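Long-range contacts in ATP-citrate lyase beta-subunit (Chlorobium limicola, PDB 6HXJ), which probably takes part in the ATP- and CoA-dependent cleavage of citrate to oxaloacetate and acetyl-CoA: residues Pro19-Val24 and Ala202-Val207; Leu264-Gly269 and Ala289-Asp294; Gly320-Phe325 and Pro360-Gly365; Trp354-Gly359 and Thr389-Leu394. All blocks are in the same frame, centred on the assembly; numbering follows the deposited sequence.

Contact 1. Residues Pro19-Val24 and Ala202-Val207; sequences PVPNYV and AALDAV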
# COMPACT_ATOMS: atom_id res chain seq x y z
N PRO A 19 -37.86 -26.78 -57.34
CA PRO A 19 -37.70 -26.40 -58.75
C PRO A 19 -37.98 -24.93 -59.01
O PRO A 19 -39.09 -24.47 -58.77
CB PRO A 19 -38.68 -27.32 -59.45
CG PRO A 19 -38.79 -28.51 -58.58
CD PRO A 19 -38.76 -27.95 -57.21
N VAL A 20 -36.96 -24.18 -59.41
CA VAL A 20 -37.11 -22.75 -59.68
C VAL A 20 -36.43 -22.38 -61.00
O VAL A 20 -35.33 -22.88 -61.27
CB VAL A 20 -36.59 -21.85 -58.51
CG1 VAL A 20 -37.40 -22.04 -57.24
CG2 VAL A 20 -35.11 -22.09 -58.25
N PRO A 21 -37.04 -21.48 -61.80
CA PRO A 21 -36.39 -21.06 -63.04
C PRO A 21 -35.12 -20.28 -62.76
O PRO A 21 -35.03 -19.58 -61.75
CB PRO A 21 -37.44 -20.15 -63.68
CG PRO A 21 -38.25 -19.65 -62.56
CD PRO A 21 -38.32 -20.78 -61.61
N ASN A 22 -34.13 -20.42 -63.66
CA ASN A 22 -32.87 -19.70 -63.53
C ASN A 22 -33.18 -18.22 -63.56
O ASN A 22 -33.96 -17.77 -64.39
CB ASN A 22 -31.89 -20.09 -64.63
CG ASN A 22 -31.49 -21.55 -64.61
OD1 ASN A 22 -31.34 -22.17 -63.55
ND2 ASN A 22 -31.34 -22.14 -65.79
N TYR A 23 -32.65 -17.49 -62.59
CA TYR A 23 -32.92 -16.07 -62.47
C TYR A 23 -31.67 -15.32 -62.09
O TYR A 23 -30.70 -15.91 -61.59
CB TYR A 23 -34.02 -15.85 -61.40
CG TYR A 23 -33.58 -16.13 -59.98
CD1 TYR A 23 -32.74 -15.26 -59.31
CD2 TYR A 23 -33.93 -17.32 -59.35
CE1 TYR A 23 -32.26 -15.55 -58.03
CE2 TYR A 23 -33.49 -17.61 -58.05
CZ TYR A 23 -32.67 -16.71 -57.39
OH TYR A 23 -32.22 -17.01 -56.13
N VAL A 24 -31.69 -14.02 -62.33
CA VAL A 24 -30.61 -13.09 -62.02
C VAL A 24 -31.21 -11.77 -61.57
O VAL A 24 -32.19 -11.30 -62.15
CB VAL A 24 -29.56 -12.91 -63.15
CG1 VAL A 24 -28.54 -14.05 -63.16
CG2 VAL A 24 -30.21 -12.73 -64.53
N ALA A 202 -40.98 -26.29 -62.25
CA ALA A 202 -40.52 -24.93 -61.94
C ALA A 202 -41.59 -24.15 -61.21
O ALA A 202 -42.76 -24.14 -61.62
CB ALA A 202 -40.10 -24.18 -63.20
N ALA A 203 -41.19 -23.47 -60.14
CA ALA A 203 -42.04 -22.58 -59.34
C ALA A 203 -41.96 -21.24 -60.03
O ALA A 203 -40.92 -20.57 -59.95
CB ALA A 203 -41.50 -22.48 -57.93
N LEU A 204 -43.00 -20.87 -60.79
CA LEU A 204 -42.97 -19.63 -61.56
C LEU A 204 -43.19 -18.37 -60.71
O LEU A 204 -42.35 -17.47 -60.79
CB LEU A 204 -43.92 -19.71 -62.75
CG LEU A 204 -43.28 -19.83 -64.14
CD1 LEU A 204 -42.23 -20.94 -64.20
CD2 LEU A 204 -44.34 -20.02 -65.19
N ASP A 205 -44.29 -18.30 -59.90
CA ASP A 205 -44.58 -17.13 -59.04
C ASP A 205 -44.47 -17.51 -57.59
O ASP A 205 -45.31 -18.25 -57.07
CB ASP A 205 -45.97 -16.51 -59.32
CG ASP A 205 -46.14 -15.87 -60.70
OD1 ASP A 205 -45.29 -15.03 -61.08
OD2 ASP A 205 -47.17 -16.15 -61.35
N ALA A 206 -43.44 -16.98 -56.92
CA ALA A 206 -43.15 -17.29 -55.52
C ALA A 206 -43.50 -16.15 -54.57
O ALA A 206 -42.79 -15.13 -54.52
CB ALA A 206 -41.68 -17.66 -55.38
N VAL A 207 -44.59 -16.34 -53.79
CA VAL A 207 -45.06 -15.38 -52.77
C VAL A 207 -44.69 -15.92 -51.37
O VAL A 207 -45.38 -16.79 -50.84
CB VAL A 207 -46.59 -15.08 -52.90
CG1 VAL A 207 -46.99 -13.94 -51.97
CG2 VAL A 207 -46.98 -14.76 -54.33
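Pro19 and Ala203 are joined by the one hydrogen bond between these segments, from Ala203 N to Pro19 O at 2.7 Å. The bond is bent (145° at the hydrogen), and its donor sits above the carbonyl plane, 38° out of it. The same carbonyl oxygen also receives a CA-H...O contact from Ala202, its CA lying 3.5 Å from Pro19 O, so two successive residues gather round a single acceptor.

The remaining contacts are van der Waals ones. The Pro21 ring turns its CD corner to Ala203 O, ring against carbonyl. CD also meets the Ala202 methyl CB at 4.2 Å, an apolar pair like the looser one of Pro21 CG with Leu204 CD1. Val20 adds another, sending CG1, anti to the carbonyl carbon (chi1 -65°), to within 4.2 Å of Ala203 CB, while Phe13 and Asn14 of helix 6-15 touch the valine. Within the sheet, Ala203 rests on Ile189 and Leu204 on Pro191 and Val193, in strand 184-195.

The proline-bearing loop leads from helix 6-15 into strand 23-25 while leaning on strand 200-210 at its interruption. The arrangement joins a connecting loop to an antiparallel sheet within the ATP-grasp domain, whose two beta-sheets are bridged along this path.

Contact 2. Residues Leu264-Gly269 and Ala289-Asp294; sequences LTAGGG and AEYSGD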
# COMPACT_ATOMS: atom_id res chain seq x y z
N LEU A 264 -49.57 12.19 -32.20
CA LEU A 264 -48.32 11.97 -31.47
C LEU A 264 -48.74 11.18 -30.21
O LEU A 264 -48.71 11.66 -29.08
CB LEU A 264 -47.62 13.31 -31.13
CG LEU A 264 -46.32 13.29 -30.26
CD1 LEU A 264 -45.27 12.32 -30.78
CD2 LEU A 264 -45.75 14.68 -30.09
N THR A 265 -49.19 9.96 -30.45
CA THR A 265 -49.76 9.13 -29.40
C THR A 265 -48.84 7.98 -28.91
O THR A 265 -48.02 7.42 -29.66
CB THR A 265 -51.14 8.64 -29.86
OG1 THR A 265 -50.97 7.98 -31.12
CG2 THR A 265 -52.15 9.80 -30.04
N ALA A 266 -49.00 7.65 -27.63
CA ALA A 266 -48.24 6.63 -26.93
C ALA A 266 -48.92 5.25 -26.96
O ALA A 266 -50.09 5.12 -26.58
CB ALA A 266 -48.02 7.06 -25.50
N GLY A 267 -48.17 4.23 -27.41
CA GLY A 267 -48.62 2.85 -27.53
C GLY A 267 -49.39 2.59 -28.81
O GLY A 267 -50.20 3.42 -29.25
N GLY A 268 -49.17 1.41 -29.40
CA GLY A 268 -49.82 0.97 -30.63
C GLY A 268 -51.34 0.84 -30.52
O GLY A 268 -52.06 1.31 -31.42
N GLY A 269 -51.81 0.26 -29.41
CA GLY A 269 -53.23 0.09 -29.12
C GLY A 269 -53.97 1.41 -28.99
O GLY A 269 -55.01 1.60 -29.63
N ALA A 289 -48.49 7.87 -35.76
CA ALA A 289 -47.27 7.91 -34.97
C ALA A 289 -47.49 7.18 -33.67
O ALA A 289 -48.44 7.47 -32.94
CB ALA A 289 -46.82 9.35 -34.71
N GLU A 290 -46.61 6.24 -33.39
CA GLU A 290 -46.63 5.46 -32.17
C GLU A 290 -45.25 5.57 -31.52
O GLU A 290 -44.24 5.59 -32.21
CB GLU A 290 -46.94 4.00 -32.54
CG GLU A 290 -46.79 2.97 -31.44
CD GLU A 290 -46.18 1.66 -31.88
OE1 GLU A 290 -45.20 1.22 -31.25
OE2 GLU A 290 -46.68 1.06 -32.87
N TYR A 291 -45.22 5.66 -30.19
CA TYR A 291 -44.02 5.60 -29.34
C TYR A 291 -44.34 4.78 -28.05
O TYR A 291 -45.34 5.04 -27.37
CB TYR A 291 -43.37 6.97 -29.07
CG TYR A 291 -44.12 7.87 -28.12
CD1 TYR A 291 -43.99 7.72 -26.74
CD2 TYR A 291 -44.92 8.91 -28.59
CE1 TYR A 291 -44.71 8.54 -25.85
CE2 TYR A 291 -45.62 9.74 -27.72
CZ TYR A 291 -45.52 9.54 -26.35
OH TYR A 291 -46.20 10.36 -25.47
N SER A 292 -43.59 3.72 -27.79
CA SER A 292 -43.90 2.85 -26.66
C SER A 292 -42.63 2.21 -26.10
O SER A 292 -41.55 2.37 -26.65
CB SER A 292 -44.90 1.77 -27.09
OG SER A 292 -44.43 1.00 -28.18
N GLY A 293 -42.79 1.48 -25.01
CA GLY A 293 -41.73 0.73 -24.36
C GLY A 293 -40.66 1.58 -23.73
O GLY A 293 -39.48 1.22 -23.78
N ASP A 294 -41.08 2.73 -23.13
CA ASP A 294 -40.20 3.73 -22.49
C ASP A 294 -39.05 4.14 -23.44
O ASP A 294 -37.89 3.79 -23.20
CB ASP A 294 -39.70 3.28 -21.09
CG ASP A 294 -39.26 4.40 -20.15
OD1 ASP A 294 -39.45 5.61 -20.51
OD2 ASP A 294 -38.75 4.09 -19.04
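In Tyr291, CG sits between the backbone N and the carbonyl carbon (chi1 73°), which lays one face of the ring against the methyl of Ala266. Ala266 CB stands 4.0 Å from the ring centroid and 29° off its normal, a CH-pi contact. Leu264, with CG anti to its backbone N (chi1 175°), swings CD1 round to 4.0 Å from Tyr291 CE2, and the two side chains meet at a slant.

Between the backbones the link is uneven. Gly267 N gives a sound bond to Tyr291 O at 2.9 Å, whereas Tyr291 N to Thr265 O is weak. The Thr265 hydroxyl lies near Ala289 O, but its stronger partner is Ser271 OG, one turn into the following helix.

On the other face of the sheet, Glu290 bends at chi2 and sets CG 3.5 Å from Gly268 N, close to where helix 268-280 begins. Its OE1 accepts bonds from Ser292 OG, at 3.2 Å, and from Ser250 OG.

These are the two strands and the helix start of a beta-alpha-beta unit, 261-266, 268-280 and 287-292, and the far end approaches a bound citrate, which accepts a bond from Gly293 N. The face with Ala266 and Tyr291 is thus apolar, while Glu290 on the other brings a carboxylate, bonded by serine hydroxyls, near a helix start, whose dipole would probably suit the negative charge.

Contact 3. Residues Gly320-Phe325 and Pro360-Gly365; sequences GAIANF and PNEAQG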
# COMPACT_ATOMS: atom_id res chain seq x y z
N GLY A 320 -52.69 9.20 -25.29
CA GLY A 320 -52.24 7.91 -24.84
C GLY A 320 -53.08 7.45 -23.68
O GLY A 320 -53.89 8.20 -23.12
N ALA A 321 -52.88 6.19 -23.31
CA ALA A 321 -53.57 5.60 -22.18
C ALA A 321 -52.78 5.90 -20.91
O ALA A 321 -51.96 6.84 -20.90
CB ALA A 321 -53.70 4.10 -22.39
N ILE A 322 -52.98 5.12 -19.85
CA ILE A 322 -52.18 5.29 -18.64
C ILE A 322 -51.01 4.29 -18.76
O ILE A 322 -51.23 3.09 -18.82
CB ILE A 322 -53.08 5.16 -17.39
CG1 ILE A 322 -54.16 6.28 -17.43
CG2 ILE A 322 -52.26 5.21 -16.10
CD1 ILE A 322 -55.34 5.99 -16.80
N ALA A 323 -49.78 4.81 -18.94
CA ALA A 323 -48.58 4.00 -19.10
C ALA A 323 -48.34 3.15 -17.87
O ALA A 323 -48.68 3.56 -16.75
CB ALA A 323 -47.38 4.89 -19.36
N ASN A 324 -47.82 1.94 -18.09
CA ASN A 324 -47.49 0.98 -17.02
C ASN A 324 -46.04 1.17 -16.63
O ASN A 324 -45.71 0.95 -15.47
CB ASN A 324 -47.74 -0.49 -17.43
CG ASN A 324 -49.17 -0.85 -17.74
OD1 ASN A 324 -49.98 -1.13 -16.84
ND2 ASN A 324 -49.50 -0.92 -19.02
N PHE A 325 -45.15 1.55 -17.58
CA PHE A 325 -43.72 1.70 -17.26
C PHE A 325 -43.04 2.86 -17.97
O PHE A 325 -41.96 3.26 -17.55
CB PHE A 325 -42.91 0.37 -17.45
CG PHE A 325 -42.84 -0.19 -18.85
CD1 PHE A 325 -43.85 -1.01 -19.36
CD2 PHE A 325 -41.77 0.12 -19.69
CE1 PHE A 325 -43.81 -1.49 -20.67
CE2 PHE A 325 -41.73 -0.36 -21.00
CZ PHE A 325 -42.75 -1.17 -21.49
N PRO A 360 -46.36 6.61 -15.19
CA PRO A 360 -45.39 6.98 -14.14
C PRO A 360 -44.84 8.39 -14.34
O PRO A 360 -44.45 8.74 -15.46
CB PRO A 360 -44.32 5.89 -14.24
CG PRO A 360 -45.03 4.73 -14.82
CD PRO A 360 -45.97 5.34 -15.83
N ASN A 361 -44.94 9.22 -13.26
CA ASN A 361 -44.54 10.63 -13.19
C ASN A 361 -45.41 11.52 -14.08
O ASN A 361 -44.92 12.48 -14.66
CB ASN A 361 -43.04 10.82 -13.45
CG ASN A 361 -42.21 10.25 -12.35
OD1 ASN A 361 -42.21 10.74 -11.21
ND2 ASN A 361 -41.48 9.19 -12.64
N GLU A 362 -46.74 11.23 -14.11
CA GLU A 362 -47.72 12.00 -14.89
C GLU A 362 -47.90 13.41 -14.34
O GLU A 362 -48.04 14.32 -15.15
CB GLU A 362 -49.08 11.28 -15.10
CG GLU A 362 -49.84 10.91 -13.84
CD GLU A 362 -51.09 10.08 -14.08
OE1 GLU A 362 -51.02 8.84 -13.90
OE2 GLU A 362 -52.13 10.66 -14.48
N ALA A 363 -47.83 13.61 -13.02
CA ALA A 363 -47.96 14.93 -12.40
C ALA A 363 -46.90 15.89 -12.92
O ALA A 363 -47.24 16.94 -13.48
CB ALA A 363 -47.89 14.80 -10.88
N GLN A 364 -45.62 15.48 -12.80
CA GLN A 364 -44.44 16.24 -13.24
C GLN A 364 -44.43 16.51 -14.75
O GLN A 364 -44.19 17.64 -15.14
CB GLN A 364 -43.13 15.57 -12.81
CG GLN A 364 -42.93 15.46 -11.31
CD GLN A 364 -43.10 14.05 -10.82
OE1 GLN A 364 -44.18 13.43 -10.96
NE2 GLN A 364 -42.05 13.51 -10.22
N GLY A 365 -44.67 15.49 -15.59
CA GLY A 365 -44.70 15.65 -17.04
C GLY A 365 -45.84 16.53 -17.52
O GLY A 365 -45.65 17.37 -18.41
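Pro360 meets Ala323 with the CD corner of its ring. That atom lies 3.4 Å from Ala323 O and 3.8 Å from the Ala323 methyl CB, so it addresses the backbone and the side chain of one residue together. The neighbouring ring corner, CG, is turned further along 320-325, standing 3.9 Å from Asn324 O and 4.1 Å from Phe325 CA. The pyrrolidine thus lies alongside three successive residues and touches mostly their main chain.

The side chains of Asn324 and Phe325 turn the other way. In Phe325, CG sits between the backbone N and the carbonyl carbon (chi1 63°), which directs the ring off the proline and toward coenzyme A, which it touches. Asn324 sends its amide to the backbone of another protein's chain, bonding it through OD1 and more weakly through ND2.

Glu362 points toward the loop, yet meets it loosely: OE1 is 4.4 Å from Ile322 CG2. That oxygen is engaged by Arg384 in a salt bridge and by Gly359 N in a hydrogen bond, which together would hold the carboxylate beside the isoleucine.

Beside Pro360, the loop presents its Asn324 and Phe325 amide nitrogens to a bound citrate, and each donates a hydrogen bond. Both segments follow neighbouring parallel strands, 315-318 and 352-356, and lead into helices 328-344 and 362-371. A ligand held by loops beyond the C-terminal ends of parallel strands marks the usual binding site of a flavodoxin-like alpha/beta domain, the fold of the ligase domains in the succinyl-CoA synthetase family.

Contact 4. Residues Trp354-Gly359 and Thr389-Leu394; sequences WVRRGG and TDIVDL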
# COMPACT_ATOMS: atom_id res chain seq x y z
N TRP A 354 -53.35 19.28 -28.20
CA TRP A 354 -54.27 18.59 -27.28
C TRP A 354 -53.53 17.47 -26.58
O TRP A 354 -53.06 16.54 -27.22
CB TRP A 354 -55.51 18.06 -28.04
CG TRP A 354 -56.23 19.11 -28.82
CD1 TRP A 354 -56.00 19.49 -30.12
CD2 TRP A 354 -57.27 19.97 -28.34
NE1 TRP A 354 -56.85 20.50 -30.48
CE2 TRP A 354 -57.65 20.81 -29.41
CE3 TRP A 354 -57.95 20.07 -27.11
CZ2 TRP A 354 -58.67 21.77 -29.28
CZ3 TRP A 354 -58.96 21.01 -26.99
CH2 TRP A 354 -59.31 21.85 -28.06
N VAL A 355 -53.38 17.60 -25.25
CA VAL A 355 -52.66 16.65 -24.43
C VAL A 355 -53.61 15.91 -23.48
O VAL A 355 -54.41 16.55 -22.79
CB VAL A 355 -51.47 17.32 -23.67
CG1 VAL A 355 -50.65 16.30 -22.89
CG2 VAL A 355 -50.57 18.08 -24.62
N ARG A 356 -53.52 14.58 -23.47
CA ARG A 356 -54.24 13.70 -22.55
C ARG A 356 -53.32 12.52 -22.31
O ARG A 356 -53.00 11.78 -23.24
CB ARG A 356 -55.63 13.27 -23.06
CG ARG A 356 -56.49 12.57 -22.02
CD ARG A 356 -56.23 11.07 -21.99
NE ARG A 356 -57.06 10.38 -21.00
CZ ARG A 356 -56.83 9.15 -20.57
NH1 ARG A 356 -55.79 8.45 -21.02
NH2 ARG A 356 -57.64 8.61 -19.67
N ARG A 357 -52.88 12.34 -21.06
CA ARG A 357 -51.95 11.29 -20.73
C ARG A 357 -52.00 10.89 -19.24
O ARG A 357 -52.42 11.65 -18.37
CB ARG A 357 -50.53 11.74 -21.15
CG ARG A 357 -49.41 10.70 -21.05
CD ARG A 357 -49.56 9.53 -22.00
NE ARG A 357 -48.31 8.76 -22.10
CZ ARG A 357 -48.24 7.44 -22.10
NH1 ARG A 357 -49.34 6.70 -22.01
NH2 ARG A 357 -47.05 6.83 -22.21
N GLY A 358 -51.56 9.66 -19.00
CA GLY A 358 -51.38 9.06 -17.68
C GLY A 358 -50.16 8.16 -17.70
O GLY A 358 -49.70 7.77 -18.79
N GLY A 359 -49.60 7.86 -16.54
CA GLY A 359 -48.42 6.99 -16.48
C GLY A 359 -47.42 7.40 -15.43
O GLY A 359 -47.61 8.43 -14.79
N THR A 389 -59.97 9.13 -25.88
CA THR A 389 -60.18 9.63 -27.24
C THR A 389 -61.17 10.80 -27.26
O THR A 389 -61.56 11.23 -28.36
CB THR A 389 -60.62 8.50 -28.18
OG1 THR A 389 -61.71 7.81 -27.58
CG2 THR A 389 -59.50 7.51 -28.49
N ASP A 390 -61.56 11.36 -26.09
CA ASP A 390 -62.52 12.47 -26.08
C ASP A 390 -61.86 13.82 -26.34
O ASP A 390 -62.57 14.80 -26.56
CB ASP A 390 -63.40 12.49 -24.84
CG ASP A 390 -64.53 11.46 -24.88
OD1 ASP A 390 -64.54 10.63 -25.83
OD2 ASP A 390 -65.41 11.51 -24.00
N ILE A 391 -60.52 13.87 -26.43
CA ILE A 391 -59.81 15.09 -26.83
C ILE A 391 -59.97 15.32 -28.33
O ILE A 391 -59.92 16.46 -28.78
CB ILE A 391 -58.33 15.17 -26.37
CG1 ILE A 391 -57.52 13.91 -26.76
CG2 ILE A 391 -58.26 15.48 -24.88
CD1 ILE A 391 -55.99 14.07 -26.71
N VAL A 392 -60.23 14.23 -29.10
CA VAL A 392 -60.48 14.26 -30.55
C VAL A 392 -61.77 15.05 -30.82
O VAL A 392 -61.83 15.79 -31.80
CB VAL A 392 -60.50 12.81 -31.13
CG1 VAL A 392 -61.08 12.76 -32.53
CG2 VAL A 392 -59.11 12.17 -31.08
N ASP A 393 -62.76 14.95 -29.92
CA ASP A 393 -64.04 15.66 -30.04
C ASP A 393 -63.82 17.15 -29.85
O ASP A 393 -64.22 17.96 -30.70
CB ASP A 393 -65.08 15.13 -29.03
CG ASP A 393 -65.34 13.61 -29.02
OD1 ASP A 393 -64.77 12.89 -29.88
OD2 ASP A 393 -66.11 13.15 -28.13
N LEU A 394 -63.11 17.50 -28.76
CA LEU A 394 -62.75 18.86 -28.39
C LEU A 394 -61.96 19.56 -29.50
O LEU A 394 -62.12 20.76 -29.72
CB LEU A 394 -61.94 18.83 -27.09
CG LEU A 394 -62.76 18.97 -25.81
CD1 LEU A 394 -63.65 17.75 -25.53
CD2 LEU A 394 -61.87 19.19 -24.64
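Trp354 and Ile391 make the central apolar contact, in which the tip of the isoleucine reaches the strand. Ile391 CG1 lies between the backbone N and the carbonyl carbon (chi1 51°), and this carries CD1 to 3.8 Å from Arg356 CB and 3.9 Å from Trp354 O. The second branch, CG2, comes within 3.9 Å of the same Arg356 CB, so both branches of the isoleucine press on the root of the arginine from the same side. Trp354 CB lies a little further from CD1, at 4.2 Å.

The indole meets Leu394, one helical turn on. Leu394 CB is 3.7 Å from Trp354 CZ3, at the six-membered ring, and the leucine's carbonyl carbon lies over one face toward the rim. The closest approach of the pair is that of Trp354 CH2 to Leu394 O, at 3.4 Å. Here a helix packs on one face of a parallel stretch of sheet, as in flavodoxin-like alpha/beta domains: strand 352-356 runs between 315-318 and 378-382, Trp354 and Arg356 point to helix 391-397, and Val355 faces away from it. The indole also stacks on the ring of His380, in strand 378-382.

The polar component belongs to Arg356, which gives the helix only the start of its side chain. A bend at chi2 (-88°) leads the guanidinium away, to the carbonyl oxygens of Gly320, Met386 and Arg384 and into a salt bridge with an acidic side chain of another protein's chain.

In the fold
Contact 1 stands apart in the ATP-grasp range, its centre about 40 Å or more from those of the others, whereas contacts 2, 3 and 4 cluster in the citrate-binding range. Contacts 2 and 4 reach the same mixed sheet: the first pairs neighbouring strands and the second lays a helix against one. Contact 3 joins the loops that follow strands 315-318 and 352-356. Contacts 3 and 4 are buried, contacts 1 and 2 partly so. Backbone bonds cross contacts 1 and 2, while contacts 3 and 4 rest on apolar and van der Waals packing. Arg356 and Arg357 of contact 4 bond the Gly320 and Ala321 carbonyls of contact 3, and Arg357 also packs on Ala266 of contact 2.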